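PDB 4XEA: peptidase M16 domain protein from Alicyclobacillus acidocaldarius subsp. acidocaldarius DSM 446, which probably acts as a metal-dependent peptidase of the M16 (insulinase-like) family and binds a metal ion. Local coordinates for residues A[153-158]-A[237-242]; A[253-258]-A[415-420]; A[257-262]-A[407-412]; A[280-285]-A[333-338]; A[303-308]-A[316-321]. One frame throughout, in Å; residues are numbered along the deposited sequence. Where two conformers were deposited one is given.

Contact 1: A[153-158]-A[237-242]; sequences LRAMYH and PARSRH
A helix end packs here against a loop: the last turn of helix 144-156 meets the lead-in to strand 241-246, an outer strand of the five-stranded sheet. R239 N reaches the A155 carbonyl along a straight bond (A155 O to R239 N, 2.9 Å, 165°), in the carbonyl plane on a lone pair, and A238 N adds a weak, bent one. The small A155 suits the close approach: the guanidinium of R239, its chain bent at chi3, lays one face over A155 CA. Beyond the helix, H158 turns its imidazole so that the A238 methyl stands over one face, CB 3.9 Å from the ring centroid, while NE2 is hydrogen-bonded to T236 O. An alanine at H158 would probably loosen the loop, since both the CH-pi contact and that bond would go. M156 O takes a C-H...O contact from P237 CA and a hydrogen bond from K258 NZ. Loop amides and the K258 ammonium thus meet the carbonyl end of the helix, where partial negative charge probably gathers.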
# COMPACT_ATOMS: atom_id res chain seq x y z
N LEU A 153 -2.00 -22.81 9.82
CA LEU A 153 -2.80 -23.63 8.92
C LEU A 153 -2.55 -25.12 9.05
O LEU A 153 -3.53 -25.94 9.01
CB LEU A 153 -2.66 -23.18 7.46
CG LEU A 153 -3.20 -21.79 7.08
CD1 LEU A 153 -3.06 -21.49 5.54
CD2 LEU A 153 -4.68 -21.67 7.44
N ARG A 154 -1.27 -25.46 9.16
CA ARG A 154 -0.86 -26.84 9.30
C ARG A 154 -1.38 -27.43 10.64
O ARG A 154 -1.76 -28.59 10.69
CB ARG A 154 0.66 -27.03 9.22
CG ARG A 154 1.20 -27.14 7.79
CD ARG A 154 2.67 -27.63 7.73
NE ARG A 154 3.70 -26.66 8.12
CZ ARG A 154 4.26 -25.74 7.32
NH1 ARG A 154 5.22 -24.95 7.80
NH2 ARG A 154 3.87 -25.59 6.05
N ALA A 155 -1.43 -26.60 11.67
CA ALA A 155 -1.99 -27.01 12.96
C ALA A 155 -3.54 -27.12 12.88
O ALA A 155 -4.15 -28.07 13.40
CB ALA A 155 -1.54 -26.02 14.05
N MSE A 156 -4.16 -26.15 12.21
CA MSE A 156 -5.60 -26.07 12.14
C MSE A 156 -6.27 -27.19 11.31
O MSE A 156 -7.29 -27.74 11.73
CB MSE A 156 -6.00 -24.69 11.63
CG MSE A 156 -7.47 -24.44 11.45
SE MSE A 156 -7.90 -22.58 11.01
CE MSE A 156 -7.44 -21.79 12.60
N TYR A 157 -5.68 -27.50 10.16
CA TYR A 157 -6.32 -28.33 9.15
C TYR A 157 -5.70 -29.73 9.13
O TYR A 157 -4.48 -29.89 9.10
CB TYR A 157 -6.30 -27.63 7.74
CG TYR A 157 -7.27 -26.52 7.66
CD1 TYR A 157 -8.62 -26.76 7.41
CD2 TYR A 157 -6.88 -25.20 7.91
CE1 TYR A 157 -9.57 -25.71 7.35
CE2 TYR A 157 -7.80 -24.16 7.85
CZ TYR A 157 -9.13 -24.41 7.61
OH TYR A 157 -9.99 -23.37 7.62
N HIS A 158 -6.55 -30.75 9.17
CA HIS A 158 -6.11 -32.12 9.09
C HIS A 158 -5.75 -32.56 7.66
O HIS A 158 -4.76 -33.26 7.48
CB HIS A 158 -7.19 -33.10 9.59
CG HIS A 158 -7.56 -32.93 11.03
ND1 HIS A 158 -7.38 -33.93 11.96
CD2 HIS A 158 -8.15 -31.91 11.68
CE1 HIS A 158 -7.80 -33.50 13.14
NE2 HIS A 158 -8.25 -32.26 13.00
N PRO A 237 -9.16 -28.52 15.48
CA PRO A 237 -7.82 -28.44 14.90
C PRO A 237 -7.06 -29.74 15.07
O PRO A 237 -7.34 -30.50 15.99
CB PRO A 237 -7.13 -27.31 15.68
CG PRO A 237 -7.95 -26.99 16.79
CD PRO A 237 -9.34 -27.58 16.60
N ALA A 238 -6.11 -29.98 14.19
CA ALA A 238 -5.22 -31.14 14.30
C ALA A 238 -4.31 -30.97 15.53
O ALA A 238 -4.10 -31.90 16.27
CB ALA A 238 -4.41 -31.34 12.96
N ARG A 239 -3.81 -29.77 15.75
CA ARG A 239 -3.05 -29.43 16.96
C ARG A 239 -3.54 -28.04 17.39
O ARG A 239 -3.57 -27.12 16.60
CB ARG A 239 -1.52 -29.42 16.64
CG ARG A 239 -0.92 -30.83 16.41
CD ARG A 239 0.58 -30.81 15.91
NE ARG A 239 0.68 -30.36 14.51
CZ ARG A 239 1.11 -29.16 14.10
NH1 ARG A 239 1.52 -28.24 14.97
NH2 ARG A 239 1.12 -28.89 12.78
N SER A 240 -3.91 -27.87 18.64
CA SER A 240 -4.50 -26.60 19.07
C SER A 240 -3.46 -25.59 19.59
O SER A 240 -3.80 -24.44 19.83
CB SER A 240 -5.57 -26.85 20.15
OG SER A 240 -5.00 -27.38 21.31
N ARG A 241 -2.20 -26.03 19.75
CA ARG A 241 -1.14 -25.18 20.26
C ARG A 241 0.17 -25.53 19.57
O ARG A 241 0.50 -26.70 19.42
CB ARG A 241 -0.96 -25.34 21.78
CG ARG A 241 -2.21 -25.14 22.68
CD ARG A 241 -2.52 -23.66 22.85
NE ARG A 241 -3.65 -23.40 23.74
CZ ARG A 241 -4.94 -23.49 23.40
NH1 ARG A 241 -5.31 -23.81 22.17
NH2 ARG A 241 -5.88 -23.24 24.30
N HIS A 242 0.96 -24.50 19.21
CA HIS A 242 2.24 -24.73 18.58
C HIS A 242 3.16 -23.54 18.87
O HIS A 242 2.71 -22.38 19.00
CB HIS A 242 2.06 -24.99 17.08
CG HIS A 242 3.34 -25.34 16.37
ND1 HIS A 242 3.90 -26.60 16.43
CD2 HIS A 242 4.17 -24.60 15.60
CE1 HIS A 242 5.02 -26.62 15.73
NE2 HIS A 242 5.22 -25.41 15.23

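Contact 2: A[253-258]-A[415-420]; sequences LLVGWK and MVVSAV
On one face of two antiparallel strands, W257 and M415, a selenomethionine, run side by side and point the same way. M415 CG, anti to the backbone N, lies over the face of the indole, 3.9 Å from the centroid of the five-membered ring; the selenium follows obliquely, a Met-aromatic contact. V255 CG1 covers the rim of the same indole face and touches M415 CG at 3.8 Å. V255 and V417 are parallel neighbours, whereas L253 crosses V417 obliquely, CD1 to CG1 at 3.9 Å. An alanine at W257 would probably loosen this row, because the flat surface on which M415 and V255 rest would be gone. The backbones are joined at the hydrogen-bonded pairs G256-V416 and L254-S418, the straightest bond running from L254 N to S418 O (2.8 Å, 174°). Branched valines suit the extended backbone, and G256 admits M156 close to its main chain. Helix 325-342 packs on the W257 face, helix 144-156 on V416 and S418 behind, and strands 241-246 and 314-321 flank the pair.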
# COMPACT_ATOMS: atom_id res chain seq x y z
N LEU A 253 2.81 -13.77 17.46
CA LEU A 253 1.70 -14.62 17.92
C LEU A 253 0.64 -14.59 16.85
O LEU A 253 0.34 -13.52 16.35
CB LEU A 253 1.08 -14.04 19.19
CG LEU A 253 -0.07 -14.92 19.75
CD1 LEU A 253 0.55 -16.11 20.48
CD2 LEU A 253 -1.02 -14.19 20.71
N LEU A 254 0.05 -15.75 16.55
CA LEU A 254 -1.14 -15.85 15.71
C LEU A 254 -2.12 -16.73 16.45
O LEU A 254 -1.75 -17.82 16.89
CB LEU A 254 -0.82 -16.50 14.37
CG LEU A 254 -0.28 -15.73 13.19
CD1 LEU A 254 -0.32 -16.72 12.03
CD2 LEU A 254 -1.09 -14.48 12.86
N VAL A 255 -3.34 -16.23 16.63
CA VAL A 255 -4.43 -17.00 17.14
C VAL A 255 -5.47 -17.11 16.01
O VAL A 255 -5.82 -16.09 15.36
CB VAL A 255 -5.09 -16.36 18.36
CG1 VAL A 255 -6.17 -17.32 18.94
CG2 VAL A 255 -4.04 -16.01 19.44
N GLY A 256 -5.93 -18.33 15.76
CA GLY A 256 -6.91 -18.57 14.75
C GLY A 256 -8.10 -19.40 15.19
O GLY A 256 -8.03 -20.14 16.16
N TRP A 257 -9.21 -19.24 14.46
CA TRP A 257 -10.42 -20.02 14.68
C TRP A 257 -10.88 -20.59 13.36
O TRP A 257 -10.91 -19.91 12.34
CB TRP A 257 -11.53 -19.17 15.27
CG TRP A 257 -11.24 -18.72 16.68
CD1 TRP A 257 -11.63 -19.32 17.83
CD2 TRP A 257 -10.51 -17.55 17.06
NE1 TRP A 257 -11.22 -18.58 18.93
CE2 TRP A 257 -10.49 -17.51 18.48
CE3 TRP A 257 -9.87 -16.53 16.34
CZ2 TRP A 257 -9.84 -16.48 19.19
CZ3 TRP A 257 -9.21 -15.53 17.03
CH2 TRP A 257 -9.20 -15.51 18.45
N LYS A 258 -11.24 -21.87 13.40
CA LYS A 258 -11.56 -22.66 12.23
C LYS A 258 -13.09 -22.69 12.03
O LYS A 258 -13.80 -23.19 12.92
CB LYS A 258 -11.10 -24.09 12.55
CG LYS A 258 -11.13 -25.09 11.39
CD LYS A 258 -10.63 -26.43 11.87
CE LYS A 258 -10.44 -27.33 10.70
NZ LYS A 258 -9.99 -28.64 11.11
N MSE A 415 -10.02 -23.35 18.20
CA MSE A 415 -9.03 -22.31 18.28
C MSE A 415 -7.63 -22.91 18.26
O MSE A 415 -7.41 -23.95 18.81
CB MSE A 415 -9.23 -21.46 19.55
CG MSE A 415 -8.27 -20.34 19.73
SE MSE A 415 -8.42 -19.38 21.38
CE MSE A 415 -8.01 -20.81 22.69
N VAL A 416 -6.70 -22.22 17.59
CA VAL A 416 -5.31 -22.60 17.52
C VAL A 416 -4.53 -21.39 17.99
O VAL A 416 -4.82 -20.24 17.57
CB VAL A 416 -4.84 -22.94 16.08
CG1 VAL A 416 -3.35 -23.29 16.08
CG2 VAL A 416 -5.67 -24.07 15.54
N VAL A 417 -3.59 -21.61 18.88
CA VAL A 417 -2.72 -20.51 19.34
C VAL A 417 -1.31 -20.88 18.94
O VAL A 417 -0.83 -21.94 19.38
CB VAL A 417 -2.76 -20.29 20.87
CG1 VAL A 417 -1.96 -19.03 21.31
CG2 VAL A 417 -4.17 -20.18 21.40
N SER A 418 -0.64 -20.04 18.15
CA SER A 418 0.70 -20.39 17.68
C SER A 418 1.68 -19.22 17.73
O SER A 418 1.29 -18.07 17.48
CB SER A 418 0.60 -20.98 16.28
OG SER A 418 0.34 -19.97 15.34
N ALA A 419 2.95 -19.52 18.00
CA ALA A 419 3.96 -18.50 18.22
C ALA A 419 5.25 -18.86 17.47
O ALA A 419 5.60 -20.04 17.28
CB ALA A 419 4.25 -18.33 19.73
N VAL A 420 5.95 -17.82 17.05
CA VAL A 420 7.30 -17.96 16.50
C VAL A 420 8.15 -17.18 17.45
O VAL A 420 7.83 -16.03 17.74
CB VAL A 420 7.41 -17.36 15.08
CG1 VAL A 420 8.84 -17.52 14.55
CG2 VAL A 420 6.42 -18.04 14.16

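Contact 3: A[257-262]-A[407-412]; sequences WKEANG and QEHLRE
The end of helix 399-409 passes through an inverse gamma turn centred on L410, and this turn packs against the end of strand 252-258 in the alpha+beta domain of the C-terminal half. E408 contributes its carbonyl, which R411 NH1 reaches by folding back from beyond the turn; R411 also bridges to D413. H409 comes next. Its CG is anti to the backbone N (chi1 -179°), which carries the imidazole under the E259 carboxylate. The two planes are 4° apart and stacked, with E259 OE2 lying 3.2 Å above the centre of the H409 ring, so the pair meets face to face without a hydrogen bond. The ring's polar atoms are served at its edges: NE2 by T316 OG1, and ND1 by a water at 2.8 Å from H409 ND1. The carboxylate, itself held by Y307 OH and R405, would probably favour a protonated imidazole. At L410, the turn is closed by a weak bond from R411 N to H409 O. The leucine sends CD2 over the indole of W257, 4.0 Å from the centroid of the five-membered ring, on the face opposite M415, so that both faces of the indole are covered. R411 then uses its backbone: its O lies in the indole plane at the edge, 2.8 Å from W257 NE1, in a weak bond bent to 123°.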
# COMPACT_ATOMS: atom_id res chain seq x y z
N TRP A 257 -9.21 -19.24 14.46
CA TRP A 257 -10.42 -20.02 14.68
C TRP A 257 -10.88 -20.59 13.36
O TRP A 257 -10.91 -19.91 12.34
CB TRP A 257 -11.53 -19.17 15.27
CG TRP A 257 -11.24 -18.72 16.68
CD1 TRP A 257 -11.63 -19.32 17.83
CD2 TRP A 257 -10.51 -17.55 17.06
NE1 TRP A 257 -11.22 -18.58 18.93
CE2 TRP A 257 -10.49 -17.51 18.48
CE3 TRP A 257 -9.87 -16.53 16.34
CZ2 TRP A 257 -9.84 -16.48 19.19
CZ3 TRP A 257 -9.21 -15.53 17.03
CH2 TRP A 257 -9.20 -15.51 18.45
N LYS A 258 -11.24 -21.87 13.40
CA LYS A 258 -11.56 -22.66 12.23
C LYS A 258 -13.09 -22.69 12.03
O LYS A 258 -13.80 -23.19 12.92
CB LYS A 258 -11.10 -24.09 12.55
CG LYS A 258 -11.13 -25.09 11.39
CD LYS A 258 -10.63 -26.43 11.87
CE LYS A 258 -10.44 -27.33 10.70
NZ LYS A 258 -9.99 -28.64 11.11
N GLU A 259 -13.59 -22.26 10.88
CA GLU A 259 -14.98 -22.52 10.52
C GLU A 259 -15.19 -24.02 10.26
O GLU A 259 -14.31 -24.68 9.67
CB GLU A 259 -15.45 -21.76 9.28
CG GLU A 259 -15.41 -20.25 9.35
CD GLU A 259 -16.57 -19.65 10.14
OE1 GLU A 259 -17.50 -20.38 10.60
OE2 GLU A 259 -16.54 -18.41 10.29
N ALA A 260 -16.36 -24.54 10.63
CA ALA A 260 -16.68 -25.95 10.38
C ALA A 260 -16.81 -26.24 8.88
O ALA A 260 -16.61 -27.38 8.45
CB ALA A 260 -18.03 -26.35 11.12
N ASN A 261 -17.22 -25.24 8.11
CA ASN A 261 -17.36 -25.38 6.66
C ASN A 261 -17.30 -24.03 5.98
O ASN A 261 -17.33 -22.99 6.65
CB ASN A 261 -18.62 -26.14 6.30
CG ASN A 261 -19.79 -25.71 7.10
OD1 ASN A 261 -20.28 -24.57 6.95
ND2 ASN A 261 -20.27 -26.60 8.00
N GLY A 262 -17.23 -24.04 4.64
CA GLY A 262 -17.22 -22.81 3.87
C GLY A 262 -18.66 -22.30 3.66
O GLY A 262 -19.59 -22.83 4.25
N GLN A 407 -20.79 -16.46 18.97
CA GLN A 407 -21.03 -17.72 19.70
C GLN A 407 -20.77 -18.98 18.86
O GLN A 407 -20.26 -19.99 19.38
CB GLN A 407 -22.48 -17.73 20.23
CG GLN A 407 -22.75 -16.65 21.29
CD GLN A 407 -22.09 -16.93 22.62
OE1 GLN A 407 -21.82 -18.09 22.96
NE2 GLN A 407 -21.84 -15.88 23.40
N GLU A 408 -21.11 -18.90 17.58
CA GLU A 408 -20.90 -19.94 16.57
C GLU A 408 -19.42 -20.22 16.28
O GLU A 408 -19.00 -21.35 16.00
CB GLU A 408 -21.44 -19.44 15.21
CG GLU A 408 -22.75 -19.92 14.83
CD GLU A 408 -23.31 -19.23 13.57
OE1 GLU A 408 -22.72 -18.26 12.99
OE2 GLU A 408 -24.38 -19.69 13.15
N HIS A 409 -18.65 -19.15 16.20
CA HIS A 409 -17.37 -19.22 15.59
C HIS A 409 -16.17 -18.90 16.49
O HIS A 409 -15.14 -19.54 16.37
CB HIS A 409 -17.34 -18.29 14.39
CG HIS A 409 -16.02 -18.30 13.68
ND1 HIS A 409 -15.47 -19.45 13.19
CD2 HIS A 409 -15.14 -17.31 13.39
CE1 HIS A 409 -14.31 -19.18 12.62
NE2 HIS A 409 -14.09 -17.89 12.72
N LEU A 410 -16.25 -17.85 17.31
CA LEU A 410 -15.10 -17.51 18.13
C LEU A 410 -15.19 -18.25 19.46
O LEU A 410 -15.55 -17.66 20.49
CB LEU A 410 -14.98 -15.98 18.30
CG LEU A 410 -14.79 -15.21 16.96
CD1 LEU A 410 -14.70 -13.74 17.19
CD2 LEU A 410 -13.60 -15.70 16.15
N ARG A 411 -14.81 -19.54 19.44
CA ARG A 411 -14.93 -20.44 20.56
C ARG A 411 -13.56 -20.91 21.04
O ARG A 411 -12.55 -20.48 20.51
CB ARG A 411 -15.82 -21.65 20.18
CG ARG A 411 -17.16 -21.30 19.48
CD ARG A 411 -18.17 -22.48 19.49
NE ARG A 411 -17.49 -23.74 19.17
CZ ARG A 411 -17.19 -24.16 17.94
NH1 ARG A 411 -17.55 -23.44 16.89
NH2 ARG A 411 -16.54 -25.30 17.75
N GLU A 412 -13.53 -21.77 22.05
CA GLU A 412 -12.26 -22.32 22.52
C GLU A 412 -11.87 -23.62 21.83
O GLU A 412 -10.69 -23.88 21.59
CB GLU A 412 -12.32 -22.54 24.03
CG GLU A 412 -12.35 -21.19 24.73
CD GLU A 412 -11.80 -21.26 26.12
OE1 GLU A 412 -12.53 -21.77 26.99
OE2 GLU A 412 -10.64 -20.80 26.31
O HOH W 1 -16.90 -21.89 13.52

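Contact 4: A[280-285]-A[333-338]; sequences DALFGP and QSHLAR
One polar bond and a small apolar cluster join the last turn of helix 265-283 to the middle of helix 325-342. The polar link runs from H335 NE2 to L282 O, at 3.1 Å and 140°. It arrives in the carbonyl plane on a lone pair, though the oxygen is tilted 21° from the imidazole plane. H335 can reach across because its CG is anti to the backbone N (chi1 -177°), and F289 stacks on the ring. A histidine suits this partly exposed place, being long enough to span the two helices while offering an N-H at its tip; an acetate ion lies about 4 Å from its side chain. The apolar contacts centre on L336 CD2, which meets F283 CZ at 3.9 Å and L282 CD1 at 4.2 Å. Each of these side chains crosses L336 at about a right angle, and L282 CB rests on a face of the F283 ring. F406 of helix 399-409 covers both leucines. Within the first segment, G284 N bonds D280 O; a side chain on G284 would run into D280 OD1. The arrangement is helix-on-helix packing over one face of a sheet, as in the alpha+beta domains of M16 peptidases.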
# COMPACT_ATOMS: atom_id res chain seq x y z
N ASP A 280 -13.37 -5.77 13.92
CA ASP A 280 -13.04 -4.38 14.20
C ASP A 280 -13.47 -3.99 15.61
O ASP A 280 -12.69 -3.33 16.33
CB ASP A 280 -13.64 -3.40 13.18
CG ASP A 280 -13.33 -1.96 13.52
OD1 ASP A 280 -12.14 -1.53 13.48
OD2 ASP A 280 -14.27 -1.25 13.90
N ALA A 281 -14.67 -4.42 16.01
CA ALA A 281 -15.21 -4.12 17.35
C ALA A 281 -14.38 -4.80 18.43
O ALA A 281 -14.17 -4.22 19.49
CB ALA A 281 -16.71 -4.56 17.45
N LEU A 282 -13.96 -6.03 18.18
CA LEU A 282 -13.20 -6.81 19.17
C LEU A 282 -11.74 -6.37 19.25
O LEU A 282 -11.17 -6.29 20.34
CB LEU A 282 -13.25 -8.31 18.85
CG LEU A 282 -14.61 -8.99 19.12
CD1 LEU A 282 -14.72 -10.37 18.48
CD2 LEU A 282 -14.92 -9.10 20.60
N PHE A 283 -11.12 -6.13 18.09
CA PHE A 283 -9.67 -6.06 18.00
C PHE A 283 -9.14 -4.81 17.24
O PHE A 283 -7.92 -4.63 17.14
CB PHE A 283 -9.21 -7.30 17.24
CG PHE A 283 -9.53 -8.61 17.89
CD1 PHE A 283 -8.98 -8.94 19.13
CD2 PHE A 283 -10.31 -9.58 17.23
CE1 PHE A 283 -9.25 -10.18 19.71
CE2 PHE A 283 -10.55 -10.81 17.81
CZ PHE A 283 -10.03 -11.11 19.04
N GLY A 284 -10.02 -3.96 16.74
CA GLY A 284 -9.64 -2.90 15.80
C GLY A 284 -8.81 -1.82 16.43
O GLY A 284 -8.72 -1.72 17.67
N PRO A 285 -8.22 -0.94 15.58
CA PRO A 285 -7.29 0.05 16.13
C PRO A 285 -7.94 1.09 17.02
O PRO A 285 -7.24 1.73 17.80
CB PRO A 285 -6.71 0.73 14.88
CG PRO A 285 -7.48 0.25 13.75
CD PRO A 285 -8.21 -0.98 14.12
N GLN A 333 -7.70 -14.41 25.07
CA GLN A 333 -8.64 -15.40 25.57
C GLN A 333 -9.54 -14.84 26.69
O GLN A 333 -10.71 -15.18 26.74
CB GLN A 333 -7.90 -16.65 26.07
CG GLN A 333 -7.16 -17.39 24.94
CD GLN A 333 -6.32 -18.56 25.44
OE1 GLN A 333 -6.83 -19.49 26.04
NE2 GLN A 333 -5.01 -18.52 25.15
N SER A 334 -9.00 -14.00 27.57
CA SER A 334 -9.81 -13.36 28.62
C SER A 334 -10.84 -12.42 28.07
O SER A 334 -12.00 -12.46 28.48
CB SER A 334 -8.93 -12.55 29.55
OG SER A 334 -8.27 -13.40 30.44
N HIS A 335 -10.39 -11.53 27.17
CA HIS A 335 -11.25 -10.62 26.45
C HIS A 335 -12.43 -11.39 25.85
O HIS A 335 -13.58 -11.09 26.15
CB HIS A 335 -10.43 -9.89 25.37
CG HIS A 335 -11.18 -8.86 24.58
ND1 HIS A 335 -11.98 -7.90 25.16
CD2 HIS A 335 -11.19 -8.60 23.25
CE1 HIS A 335 -12.48 -7.12 24.22
NE2 HIS A 335 -12.01 -7.52 23.05
N LEU A 336 -12.14 -12.43 25.06
CA LEU A 336 -13.19 -13.22 24.42
C LEU A 336 -14.07 -13.95 25.43
O LEU A 336 -15.26 -14.07 25.20
CB LEU A 336 -12.61 -14.22 23.40
CG LEU A 336 -11.90 -13.57 22.20
CD1 LEU A 336 -11.31 -14.64 21.26
CD2 LEU A 336 -12.80 -12.63 21.41
N ALA A 337 -13.49 -14.41 26.54
CA ALA A 337 -14.28 -15.10 27.57
C ALA A 337 -15.30 -14.16 28.20
O ALA A 337 -16.42 -14.57 28.53
CB ALA A 337 -13.36 -15.71 28.68
N ARG A 338 -14.93 -12.89 28.36
CA ARG A 338 -15.86 -11.90 28.90
C ARG A 338 -16.98 -11.56 27.91
O ARG A 338 -18.14 -11.47 28.30
CB ARG A 338 -15.14 -10.64 29.36
CG ARG A 338 -14.68 -10.74 30.81
CD ARG A 338 -13.75 -9.60 31.18
NE ARG A 338 -12.54 -9.63 30.37
CZ ARG A 338 -11.54 -8.76 30.48
NH1 ARG A 338 -10.47 -8.88 29.68
NH2 ARG A 338 -11.60 -7.77 31.38

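Contact 5: A[303-308]-A[316-321]; sequences FSANYQ and TLVGGN
Four main-chain hydrogen bonds tie the two arms of this antiparallel beta hairpin, formed by strands 304-309 and 314-321. S304 and G319 exchange two (S304 N to G319 O and G319 N to S304 O, both 3.0 Å); N306 and L317 exchange the other two, the shorter being N306 N to L317 O at 2.8 Å. Two waters extend the pattern on the side where S304 and N306 point: one receives a proton from S304 OG and donates to G319 O, the other donates to N306 OD1 and to L317 O. The polar side chains of S304 and N306 suit this face; L317 on the same face packs on Y149 and L152 of helix 144-156. G319 and G320 have backbone angles that call for glycine, since a CB would press against the preceding carbonyl, and one on G320 would also crowd F303 CA. The ring of F303, set anti to its backbone N, runs beside G319 and touches V318 CG1 with its CZ at 3.4 Å. V318 CG2 meets A305 CB at 3.7 Å on the face that also carries Y307 and T316; helix 265-283 packs there, with F283 on V318 and M275 on T316. Beyond the hairpin, Y307 OH bonds E259 and Q271, and T316 OG1 bonds H409. Across the pair, T316 OG1 sits near the plane of the Y307 ring, at its edge, 3.3 Å from Y307 CD1.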
# COMPACT_ATOMS: atom_id res chain seq x y z
N PHE A 303 -0.38 -5.08 14.52
CA PHE A 303 -1.39 -6.00 15.05
C PHE A 303 -2.61 -5.95 14.15
O PHE A 303 -3.04 -4.88 13.78
CB PHE A 303 -1.79 -5.57 16.45
CG PHE A 303 -2.75 -6.50 17.13
CD1 PHE A 303 -2.32 -7.73 17.61
CD2 PHE A 303 -4.10 -6.15 17.29
CE1 PHE A 303 -3.19 -8.60 18.26
CE2 PHE A 303 -5.00 -7.02 17.95
CZ PHE A 303 -4.54 -8.25 18.42
N SER A 304 -3.19 -7.10 13.81
CA SER A 304 -4.37 -7.10 12.93
C SER A 304 -5.25 -8.33 13.14
O SER A 304 -4.79 -9.33 13.68
CB SER A 304 -3.96 -7.03 11.46
OG SER A 304 -3.34 -8.25 11.10
N ALA A 305 -6.51 -8.21 12.73
CA ALA A 305 -7.47 -9.30 12.79
C ALA A 305 -8.08 -9.36 11.40
O ALA A 305 -8.53 -8.33 10.86
CB ALA A 305 -8.52 -9.02 13.80
N ASN A 306 -8.07 -10.56 10.81
CA ASN A 306 -8.52 -10.78 9.44
C ASN A 306 -9.37 -12.04 9.35
O ASN A 306 -9.21 -12.98 10.15
CB ASN A 306 -7.31 -10.93 8.49
CG ASN A 306 -6.48 -9.61 8.38
OD1 ASN A 306 -5.38 -9.52 8.93
ND2 ASN A 306 -7.03 -8.61 7.72
N TYR A 307 -10.24 -12.07 8.35
CA TYR A 307 -11.12 -13.23 8.15
C TYR A 307 -11.02 -13.68 6.73
O TYR A 307 -11.02 -12.84 5.81
CB TYR A 307 -12.54 -12.78 8.41
CG TYR A 307 -13.56 -13.88 8.34
CD1 TYR A 307 -13.56 -14.91 9.26
CD2 TYR A 307 -14.60 -13.86 7.39
CE1 TYR A 307 -14.49 -15.94 9.19
CE2 TYR A 307 -15.57 -14.88 7.35
CZ TYR A 307 -15.51 -15.90 8.24
OH TYR A 307 -16.45 -16.92 8.20
N GLN A 308 -11.02 -14.99 6.51
CA GLN A 308 -10.94 -15.54 5.17
C GLN A 308 -12.05 -16.57 5.00
O GLN A 308 -12.12 -17.49 5.78
CB GLN A 308 -9.57 -16.19 4.96
CG GLN A 308 -9.37 -16.76 3.57
CD GLN A 308 -8.80 -15.74 2.59
OE1 GLN A 308 -7.79 -15.09 2.86
NE2 GLN A 308 -9.45 -15.59 1.43
N THR A 316 -10.60 -17.29 10.98
CA THR A 316 -10.18 -16.00 11.54
C THR A 316 -8.73 -16.11 12.00
O THR A 316 -8.32 -17.18 12.54
CB THR A 316 -11.09 -15.65 12.75
OG1 THR A 316 -12.45 -15.62 12.33
CG2 THR A 316 -10.69 -14.35 13.40
N LEU A 317 -7.94 -15.04 11.77
CA LEU A 317 -6.59 -14.87 12.29
C LEU A 317 -6.41 -13.52 12.98
O LEU A 317 -6.80 -12.47 12.43
CB LEU A 317 -5.60 -14.84 11.15
CG LEU A 317 -5.41 -16.09 10.33
CD1 LEU A 317 -4.22 -15.79 9.35
CD2 LEU A 317 -5.12 -17.30 11.25
N VAL A 318 -5.78 -13.54 14.15
CA VAL A 318 -5.48 -12.32 14.88
C VAL A 318 -4.07 -12.43 15.42
O VAL A 318 -3.68 -13.48 15.93
CB VAL A 318 -6.44 -12.15 16.09
CG1 VAL A 318 -6.12 -10.85 16.89
CG2 VAL A 318 -7.90 -12.15 15.64
N GLY A 319 -3.33 -11.34 15.36
CA GLY A 319 -2.01 -11.31 16.00
C GLY A 319 -1.04 -10.39 15.32
O GLY A 319 -1.44 -9.45 14.64
N GLY A 320 0.23 -10.64 15.54
CA GLY A 320 1.29 -9.79 15.00
C GLY A 320 2.48 -9.94 15.92
O GLY A 320 2.61 -10.97 16.61
N ASN A 321 3.34 -8.92 15.93
CA ASN A 321 4.49 -8.88 16.82
C ASN A 321 4.01 -8.86 18.28
O ASN A 321 3.07 -8.13 18.63
CB ASN A 321 5.35 -7.64 16.58
CG ASN A 321 6.04 -7.64 15.21
OD1 ASN A 321 6.28 -8.68 14.61
ND2 ASN A 321 6.38 -6.44 14.73
O HOH W 2 -0.53 -8.52 11.98
O HOH W 3 -4.25 -11.31 10.77

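Contacts 1, 2, 3 and 5 reach one five-stranded mixed sheet, ordered 241-246, 415-422, 252-258, 314-321, 304-309. Contact 2 lies at its middle, with the centres of contacts 1 and 5 each about 9 Å away, and the C-terminal strand 415-422 lies between strands from much earlier in the chain. Contact 3 shares W257 and K258 with contact 2, their centres about 13 Å apart, and adds the turn before that last strand. Contact 4 packs helices on the W257 face, about 12 Å from contact 5 between centres. Contact 1 closes before the others open, joining the metal-bearing N-terminal half to this sheet; contacts 2 and 3 bring the C-terminus back around contacts 4 and 5.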